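C-type diheme-containing protein (Kuenenia stuttgartiensis, PDB 6H5L) carries two covalently bound c-type haems and, in complex with its HAO-like partner, probably relays electrons in the 60-heme reductase assembly of an anammox bacterium. Local coordinates at the interface of chains A and B and the interface of chains C and A. Sequence-based numbering; all coordinates share one arbitrary frame. Chains: chain A/B, Conserved hypothetical cytochrome protein; chain C, Similar to hydroxylamine oxidoreductase.

Contact 1: the interface of chains A and B. Residues chain A 71-74, 78-80, 173; chain B 117-120.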
loop_
_atom_site.group_PDB
_atom_site.type_symbol
_atom_site.label_atom_id
_atom_site.label_comp_id
_atom_site.label_asym_id
_atom_site.label_seq_id
_atom_site.Cartn_x
_atom_site.Cartn_y
_atom_site.Cartn_z
ATOM N N TYR A 71 -21.035 22.878 -35.605
ATOM C CA TYR A 71 -20.596 22.080 -34.466
ATOM C C TYR A 71 -19.263 21.390 -34.724
ATOM O O TYR A 71 -18.494 21.168 -33.782
ATOM C CB TYR A 71 -21.667 21.047 -34.119
ATOM C CG TYR A 71 -21.407 20.257 -32.858
ATOM C CD1 TYR A 71 -21.842 20.721 -31.625
ATOM C CD2 TYR A 71 -20.746 19.036 -32.904
ATOM C CE1 TYR A 71 -21.619 19.999 -30.473
ATOM C CE2 TYR A 71 -20.518 18.305 -31.755
ATOM C CZ TYR A 71 -20.957 18.792 -30.541
ATOM O OH TYR A 71 -20.739 18.077 -29.387
ATOM N N GLY A 72 -18.971 21.049 -35.977
ATOM C CA GLY A 72 -17.787 20.280 -36.291
ATOM C C GLY A 72 -18.018 18.797 -36.078
ATOM O O GLY A 72 -19.097 18.343 -35.689
ATOM N N VAL A 73 -16.970 18.025 -36.346
ATOM C CA VAL A 73 -17.029 16.578 -36.168
ATOM C C VAL A 73 -15.902 16.149 -35.235
ATOM O O VAL A 73 -14.731 16.145 -35.643
ATOM C CB VAL A 73 -16.948 15.839 -37.512
ATOM C CG1 VAL A 73 -16.995 14.335 -37.288
ATOM C CG2 VAL A 73 -18.079 16.276 -38.426
ATOM N N PRO A 74 -16.201 15.799 -33.986
ATOM C CA PRO A 74 -15.152 15.301 -33.089
ATOM C C PRO A 74 -14.492 14.046 -33.640
ATOM O O PRO A 74 -15.012 13.376 -34.537
ATOM C CB PRO A 74 -15.907 15.010 -31.787
ATOM C CG PRO A 74 -17.103 15.903 -31.842
ATOM C CD PRO A 74 -17.488 15.970 -33.293
ATOM N N MET A 78 -12.199 18.091 -38.396
ATOM C CA MET A 78 -13.339 18.949 -38.713
ATOM C C MET A 78 -13.678 19.777 -37.479
ATOM O O MET A 78 -14.462 19.369 -36.620
ATOM C CB MET A 78 -14.526 18.112 -39.177
ATOM C CG MET A 78 -15.811 18.894 -39.445
ATOM S SD MET A 78 -15.922 19.617 -41.092
ATOM C CE MET A 78 -14.974 21.110 -40.871
ATOM N N ILE A 79 -13.075 20.958 -37.391
ATOM C CA ILE A 79 -13.268 21.849 -36.249
ATOM C C ILE A 79 -14.640 22.505 -36.335
ATOM O O ILE A 79 -15.251 22.525 -37.414
ATOM C CB ILE A 79 -12.167 22.918 -36.183
ATOM C CG1 ILE A 79 -12.197 23.786 -37.444
ATOM C CG2 ILE A 79 -10.816 22.266 -35.996
ATOM C CD1 ILE A 79 -11.349 25.035 -37.352
ATOM N N PRO A 80 -15.166 23.042 -35.235
ATOM C CA PRO A 80 -16.321 23.936 -35.348
ATOM C C PRO A 80 -15.926 25.205 -36.085
ATOM O O PRO A 80 -14.805 25.701 -35.951
ATOM C CB PRO A 80 -16.696 24.226 -33.890
ATOM C CG PRO A 80 -16.030 23.152 -33.091
ATOM C CD PRO A 80 -14.784 22.803 -33.833
ATOM N N LYS A 173 -16.989 11.383 -26.987
ATOM C CA LYS A 173 -16.911 12.348 -28.083
ATOM C C LYS A 173 -17.451 11.686 -29.348
ATOM O O LYS A 173 -16.709 11.205 -30.208
ATOM C CB LYS A 173 -15.481 12.848 -28.264
ATOM C CG LYS A 173 -14.924 13.577 -27.051
ATOM C CD LYS A 173 -13.853 14.590 -27.440
ATOM C CE LYS A 173 -14.452 15.779 -28.176
ATOM N NZ LYS A 173 -13.492 16.916 -28.266
ATOM N N PRO B 117 -26.722 23.623 -30.099
ATOM C CA PRO B 117 -25.811 23.507 -28.953
ATOM C C PRO B 117 -24.359 23.676 -29.382
ATOM O O PRO B 117 -23.890 23.025 -30.318
ATOM C CB PRO B 117 -26.089 22.095 -28.419
ATOM C CG PRO B 117 -26.730 21.366 -29.556
ATOM C CD PRO B 117 -27.513 22.398 -30.306
ATOM N N LEU B 118 -23.652 24.566 -28.690
ATOM C CA LEU B 118 -22.260 24.840 -29.012
ATOM C C LEU B 118 -21.370 23.664 -28.624
ATOM O O LEU B 118 -21.677 22.897 -27.706
ATOM C CB LEU B 118 -21.781 26.110 -28.303
ATOM C CG LEU B 118 -21.827 27.431 -29.075
ATOM C CD1 LEU B 118 -23.086 27.518 -29.915
ATOM C CD2 LEU B 118 -21.745 28.614 -28.119
ATOM N N ARG B 119 -20.258 23.535 -29.331
ATOM C CA ARG B 119 -19.320 22.443 -29.099
ATOM C C ARG B 119 -18.560 22.665 -27.797
ATOM O O ARG B 119 -17.882 23.692 -27.654
ATOM C CB ARG B 119 -18.352 22.338 -30.275
ATOM C CG ARG B 119 -17.215 21.353 -30.081
ATOM C CD ARG B 119 -17.557 19.977 -30.631
ATOM N NE ARG B 119 -16.353 19.188 -30.879
ATOM C CZ ARG B 119 -15.714 19.146 -32.044
ATOM N NH1 ARG B 119 -16.166 19.843 -33.077
ATOM N NH2 ARG B 119 -14.623 18.406 -32.179
ATOM N N PRO B 120 -18.644 21.754 -26.830
ATOM C CA PRO B 120 -17.887 21.935 -25.586
ATOM C C PRO B 120 -16.391 21.786 -25.812
ATOM O O PRO B 120 -15.933 20.860 -26.486
ATOM C CB PRO B 120 -18.427 20.825 -24.677
ATOM C CG PRO B 120 -18.957 19.790 -25.617
ATOM C CD PRO B 120 -19.488 20.547 -26.801
#

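Contact 2: the interface of chains C and A. Residues chain C 286, 288-290, 344, 348; chain A 35-38, 40, 162-163.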
loop_
_atom_site.group_PDB
_atom_site.type_symbol
_atom_site.label_atom_id
_atom_site.label_comp_id
_atom_site.label_asym_id
_atom_site.label_seq_id
_atom_site.Cartn_x
_atom_site.Cartn_y
_atom_site.Cartn_z
ATOM N N TYR C 286 2.648 -0.536 -40.717
ATOM C CA TYR C 286 1.523 0.219 -41.248
ATOM C C TYR C 286 1.368 -0.060 -42.738
ATOM O O TYR C 286 2.332 0.055 -43.506
ATOM C CB TYR C 286 1.740 1.714 -40.997
ATOM C CG TYR C 286 0.626 2.613 -41.484
ATOM C CD1 TYR C 286 -0.431 2.956 -40.652
ATOM C CD2 TYR C 286 0.646 3.144 -42.768
ATOM C CE1 TYR C 286 -1.442 3.791 -41.088
ATOM C CE2 TYR C 286 -0.359 3.981 -43.211
ATOM C CZ TYR C 286 -1.402 4.299 -42.366
ATOM O OH TYR C 286 -2.414 5.129 -42.793
ATOM N N LYS C 288 -1.848 1.007 -44.923
ATOM C CA LYS C 288 -2.407 2.227 -45.505
ATOM C C LYS C 288 -3.693 2.654 -44.804
ATOM O O LYS C 288 -4.464 1.803 -44.347
ATOM C CB LYS C 288 -2.685 2.048 -47.002
ATOM C CG LYS C 288 -3.595 0.878 -47.340
ATOM C CD LYS C 288 -3.866 0.800 -48.833
ATOM C CE LYS C 288 -4.627 -0.463 -49.190
ATOM N NZ LYS C 288 -4.861 -0.538 -50.658
ATOM N N HIS C 289 -3.942 3.963 -44.731
ATOM C CA HIS C 289 -5.247 4.496 -44.320
ATOM C C HIS C 289 -5.684 3.953 -42.956
ATOM O O HIS C 289 -6.833 3.556 -42.758
ATOM C CB HIS C 289 -6.303 4.206 -45.390
ATOM C CG HIS C 289 -5.914 4.675 -46.757
ATOM N ND1 HIS C 289 -5.268 5.874 -46.971
ATOM C CD2 HIS C 289 -6.067 4.109 -47.977
ATOM C CE1 HIS C 289 -5.044 6.029 -48.263
ATOM N NE2 HIS C 289 -5.519 4.971 -48.896
ATOM N N GLY C 290 -4.747 3.930 -42.010
ATOM C CA GLY C 290 -5.032 3.472 -40.662
ATOM C C GLY C 290 -5.091 1.970 -40.486
ATOM O O GLY C 290 -5.493 1.501 -39.414
ATOM N N SER C 344 2.334 8.501 -49.965
ATOM C CA SER C 344 1.226 9.064 -49.201
ATOM C C SER C 344 0.910 8.224 -47.972
ATOM O O SER C 344 0.536 8.773 -46.929
ATOM C CB SER C 344 -0.017 9.195 -50.083
ATOM O OG SER C 344 -0.560 7.922 -50.391
ATOM N N GLU C 348 0.943 9.443 -44.003
ATOM C CA GLU C 348 -0.087 9.216 -42.994
ATOM C C GLU C 348 0.531 8.827 -41.657
ATOM O O GLU C 348 0.016 9.200 -40.597
ATOM C CB GLU C 348 -1.064 8.141 -43.468
ATOM C CG GLU C 348 -1.782 8.477 -44.763
ATOM C CD GLU C 348 -2.880 7.487 -45.092
ATOM O OE1 GLU C 348 -4.036 7.920 -45.283
ATOM O OE2 GLU C 348 -2.589 6.275 -45.149
ATOM N N ARG A 35 -4.289 13.538 -48.283
ATOM C CA ARG A 35 -3.456 12.356 -48.488
ATOM C C ARG A 35 -2.924 11.800 -47.173
ATOM O O ARG A 35 -2.727 10.587 -47.051
ATOM C CB ARG A 35 -2.295 12.689 -49.423
ATOM C CG ARG A 35 -1.309 13.682 -48.827
ATOM C CD ARG A 35 -0.213 14.080 -49.795
ATOM N NE ARG A 35 0.642 15.112 -49.216
ATOM C CZ ARG A 35 1.720 15.613 -49.807
ATOM N NH1 ARG A 35 2.084 15.176 -51.005
ATOM N NH2 ARG A 35 2.435 16.551 -49.201
ATOM N N SER A 36 -2.692 12.661 -46.184
ATOM C CA SER A 36 -2.102 12.264 -44.912
ATOM C C SER A 36 -3.081 12.379 -43.755
ATOM O O SER A 36 -2.675 12.253 -42.596
ATOM C CB SER A 36 -0.859 13.108 -44.624
ATOM O OG SER A 36 -1.200 14.476 -44.474
ATOM N N MET A 37 -4.357 12.611 -44.039
ATOM C CA MET A 37 -5.351 12.892 -43.016
ATOM C C MET A 37 -6.193 11.655 -42.741
ATOM O O MET A 37 -6.597 10.949 -43.668
ATOM C CB MET A 37 -6.244 14.054 -43.452
ATOM C CG MET A 37 -7.189 14.564 -42.386
ATOM S SD MET A 37 -7.974 16.111 -42.879
ATOM C CE MET A 37 -6.553 17.198 -42.960
ATOM N N LEU A 38 -6.454 11.398 -41.462
ATOM C CA LEU A 38 -7.282 10.276 -41.037
ATOM C C LEU A 38 -8.092 10.683 -39.812
ATOM O O LEU A 38 -7.509 11.016 -38.773
ATOM C CB LEU A 38 -6.421 9.049 -40.733
ATOM C CG LEU A 38 -5.828 8.307 -41.932
ATOM C CD1 LEU A 38 -4.658 7.436 -41.505
ATOM C CD2 LEU A 38 -6.898 7.471 -42.609
ATOM N N LYS A 40 -10.483 10.603 -43.395
ATOM C CA LYS A 40 -10.425 11.367 -44.628
ATOM C C LYS A 40 -11.521 12.432 -44.647
ATOM O O LYS A 40 -12.615 12.212 -44.121
ATOM C CB LYS A 40 -10.586 10.441 -45.832
ATOM C CG LYS A 40 -9.446 9.458 -46.018
ATOM C CD LYS A 40 -8.145 10.180 -46.316
ATOM C CE LYS A 40 -6.971 9.216 -46.351
ATOM N NZ LYS A 40 -5.673 9.932 -46.503
ATOM N N PHE A 162 -12.518 3.509 -48.195
ATOM C CA PHE A 162 -11.535 3.768 -47.155
ATOM C C PHE A 162 -11.847 2.973 -45.895
ATOM O O PHE A 162 -13.019 2.776 -45.557
ATOM C CB PHE A 162 -11.490 5.255 -46.803
ATOM C CG PHE A 162 -10.762 6.093 -47.810
ATOM C CD1 PHE A 162 -9.379 6.180 -47.785
ATOM C CD2 PHE A 162 -11.456 6.800 -48.775
ATOM C CE1 PHE A 162 -8.702 6.954 -48.708
ATOM C CE2 PHE A 162 -10.788 7.577 -49.701
ATOM C CZ PHE A 162 -9.408 7.654 -49.667
ATOM N N PRO A 163 -10.806 2.514 -45.205
ATOM C CA PRO A 163 -11.002 1.901 -43.888
ATOM C C PRO A 163 -11.724 2.851 -42.944
ATOM O O PRO A 163 -11.333 4.012 -42.783
ATOM C CB PRO A 163 -9.571 1.620 -43.415
ATOM C CG PRO A 163 -8.751 1.562 -44.667
ATOM C CD PRO A 163 -9.397 2.496 -45.637
HETATM O O HOH W 1 -2.211 11.109 -40.198
HETATM O O HOH W 2 -3.121 8.361 -48.902
#

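Contact 3: the interface of chains C and A. Residues chain C 347, 351, 356, 360; chain A 33, 35-36.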
loop_
_atom_site.group_PDB
_atom_site.type_symbol
_atom_site.label_atom_id
_atom_site.label_comp_id
_atom_site.label_asym_id
_atom_site.label_seq_id
_atom_site.Cartn_x
_atom_site.Cartn_y
_atom_site.Cartn_z
ATOM N N LEU C 347 3.293 9.268 -45.430
ATOM C CA LEU C 347 2.933 10.569 -44.880
ATOM C C LEU C 347 1.802 10.458 -43.868
ATOM O O LEU C 347 1.703 11.287 -42.956
ATOM C CB LEU C 347 2.558 11.529 -46.009
ATOM C CG LEU C 347 3.724 11.941 -46.911
ATOM C CD1 LEU C 347 3.254 12.841 -48.046
ATOM C CD2 LEU C 347 4.808 12.627 -46.094
ATOM N N ALA C 351 2.346 12.111 -40.308
ATOM C CA ALA C 351 1.419 13.183 -39.961
ATOM C C ALA C 351 0.829 13.017 -38.567
ATOM O O ALA C 351 0.266 13.977 -38.029
ATOM C CB ALA C 351 0.291 13.269 -40.991
ATOM N N ASP C 356 2.258 17.631 -42.285
ATOM C CA ASP C 356 2.458 17.051 -43.609
ATOM C C ASP C 356 3.622 17.722 -44.324
ATOM O O ASP C 356 4.429 17.053 -44.980
ATOM C CB ASP C 356 1.172 17.169 -44.433
ATOM C CG ASP C 356 1.336 16.666 -45.865
ATOM O OD1 ASP C 356 2.019 17.334 -46.672
ATOM O OD2 ASP C 356 0.775 15.598 -46.187
ATOM N N ASP C 360 6.648 15.663 -45.625
ATOM C CA ASP C 360 6.834 15.588 -47.070
ATOM C C ASP C 360 8.143 16.243 -47.488
ATOM O O ASP C 360 8.841 15.740 -48.377
ATOM C CB ASP C 360 5.649 16.237 -47.783
ATOM C CG ASP C 360 5.705 16.067 -49.289
ATOM O OD1 ASP C 360 5.829 14.916 -49.756
ATOM O OD2 ASP C 360 5.615 17.086 -50.003
ATOM N N LEU A 33 -3.929 18.064 -48.398
ATOM C CA LEU A 33 -3.748 17.552 -47.045
ATOM C C LEU A 33 -4.596 16.321 -46.755
ATOM O O LEU A 33 -4.435 15.724 -45.687
ATOM C CB LEU A 33 -4.060 18.649 -46.024
ATOM C CG LEU A 33 -2.907 19.535 -45.538
ATOM C CD1 LEU A 33 -1.808 19.654 -46.582
ATOM C CD2 LEU A 33 -3.427 20.915 -45.164
ATOM N N ARG A 35 -4.289 13.538 -48.283
ATOM C CA ARG A 35 -3.456 12.356 -48.488
ATOM C C ARG A 35 -2.924 11.800 -47.173
ATOM O O ARG A 35 -2.727 10.587 -47.051
ATOM C CB ARG A 35 -2.295 12.689 -49.423
ATOM C CG ARG A 35 -1.309 13.682 -48.827
ATOM C CD ARG A 35 -0.213 14.080 -49.795
ATOM N NE ARG A 35 0.642 15.112 -49.216
ATOM C CZ ARG A 35 1.720 15.613 -49.807
ATOM N NH1 ARG A 35 2.084 15.176 -51.005
ATOM N NH2 ARG A 35 2.435 16.551 -49.201
ATOM N N SER A 36 -2.692 12.661 -46.184
ATOM C CA SER A 36 -2.102 12.264 -44.912
ATOM C C SER A 36 -3.081 12.379 -43.755
ATOM O O SER A 36 -2.675 12.253 -42.596
ATOM C CB SER A 36 -0.859 13.108 -44.624
ATOM O OG SER A 36 -1.200 14.476 -44.474
#

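Contact 1: the interface of chains A and B
The polar contact in this patch of the two-fold interface between the dihaem subunits is made by B:Arg119, which sends its guanidinium NH1 to the main-chain O of A:Tyr71, the last residue of helix 62-71, at 2.8 Å. The carbonyl oxygen receives it on a lone pair, in the carbonyl plane, and lies close to the guanidinium plane.

Much of the rest is packing. With CG anti to its backbone N (chi1 173°) and a bend at chi2 (93°), the arginine crosses the A:Tyr71 side chain at about a right angle. Its CD methylene sits over one face of the phenol ring, 3.8 Å from the ring centroid, a CH-pi contact displaced toward the rim. At the ring edge, in plane, lies the carbonyl O of B:Pro117, 3.3 Å from CD1 of A:Tyr71. A:Pro74 lays its CG against one guanidinium face, 3.5 Å from CZ of B:Arg119, while A:Pro80 CG packs across the arginine's CG.

As for charge, A:Lys173 NZ stands 4.3 Å from B:Arg119 NH2, a like-charged neighbour that may weaken the grip slightly. The patch sets one subunit's arginine against the stretch on either side of A:Met78, an axial haem-iron ligand, and with its twin may help hold the two dihaem subunits together.

Contact 2: the interface of chains C and A
C:His289 and C:Gly290 both have positive phi (55° and 78°), and this turn at the end of strand 286-288 aims the amide N-H groups of both residues back into chain C. The focus is C:Glu348 on helix 337-350, its CG anti to the carbonyl carbon. Its OE2 takes the backbone N of C:His289 on the syn lone pair, and the phenol OH of C:Tyr286, 2.6 Å away, from above the carboxylate plane. That same OH accepts the N-H of C:Gly290. OE1 receives ND1 of C:His289 on its syn lone pair at 2.9 Å, in the imidazole plane. The anti lone pair of OE1 is left for chain A: A:Lys40 NZ reaches it at 2.9 Å, a salt bridge made crosswise. Four donors thus hold the carboxylate, which would probably keep it ionised.

With its edge tied to C:Glu348, the imidazole of C:His289 presents a face to A:Phe162, whose CE1 stands over the centre; the planes are 70° apart, edge-to-face. A:Pro163 CD packs on CB of C:His289 at 3.5 Å. A:Leu38 packs CD2 on CA of C:His289 and reaches C:Tyr286 tip to tip, CD1 to OH 3.5 Å. Water 2 bridges C:Ser344 OG and A:Arg35 O, and water 1 joins the carbonyls of C:Glu348 and A:Ser36. The site docks the dihaem subunit onto the HAO-like subunit through a carboxylate that chain C's own residues hold in place.

Contact 3: the interface of chains C and A
A:Arg35 starts from the crowded position, CG between the backbone N and the carbonyl carbon (chi1 66°), then runs fully extended to NE, so its guanidinium reaches well out from 3-10 helix 32-36. C:Asp356, the first residue of helix 356-389, turns its CG anti to the backbone N (chi1 176°) and crosses the arginine at about a right angle, with carboxylate and guanidinium nearly coplanar, 21° apart.

This is the charged part of the docking surface between dihaem and HAO-like subunits: the arginine takes hold side-on, one nitrogen to each oxygen. NH2 gives a nearly straight bond to OD1 of C:Asp356 at 2.7 Å, and NE a longer one to OD2 at 3.1 Å, both on syn lone pairs. The anti lone pair of OD2 goes to the hydroxyl OG of A:Ser36 at 2.8 Å, so two adjacent residues of chain A share this oxygen. A helix turn further on, C:Asp360 adds a second salt bridge, its OD2 3.3 Å from A:Arg35 NH2, but with its carboxylate plane turned well away from the guanidinium.

An alanine in place of A:Arg35 removes both salt bridges and would probably leave the two aspartates as like charges without a shared counter-charge, loosening this edge of the interface. The start of helix 356-389 may also add a positive dipole end near C:Asp356. Over one guanidinium face, above its centre, lies the methyl CD1 of C:Leu347, 3.6 Å from CZ of A:Arg35.

Contact 2 and contact 3 are neighbours, their C-alpha centres about 9 Å apart, and they share A:Arg35 and A:Ser36 of 3-10 helix 32-36: backbone carbonyls face the waters of contact 2, side chains the aspartates of contact 3. Helix 337-350 of chain C also contributes to both, so the two probably act as one docking surface. Contact 1 lies about 22 Å from contact 2 and about 23 Å from contact 3, on another part of chain A. Each dihaem subunit therefore meets a copy of itself and an HAO-like subunit at once, linking partners in the assembly of six copies of each.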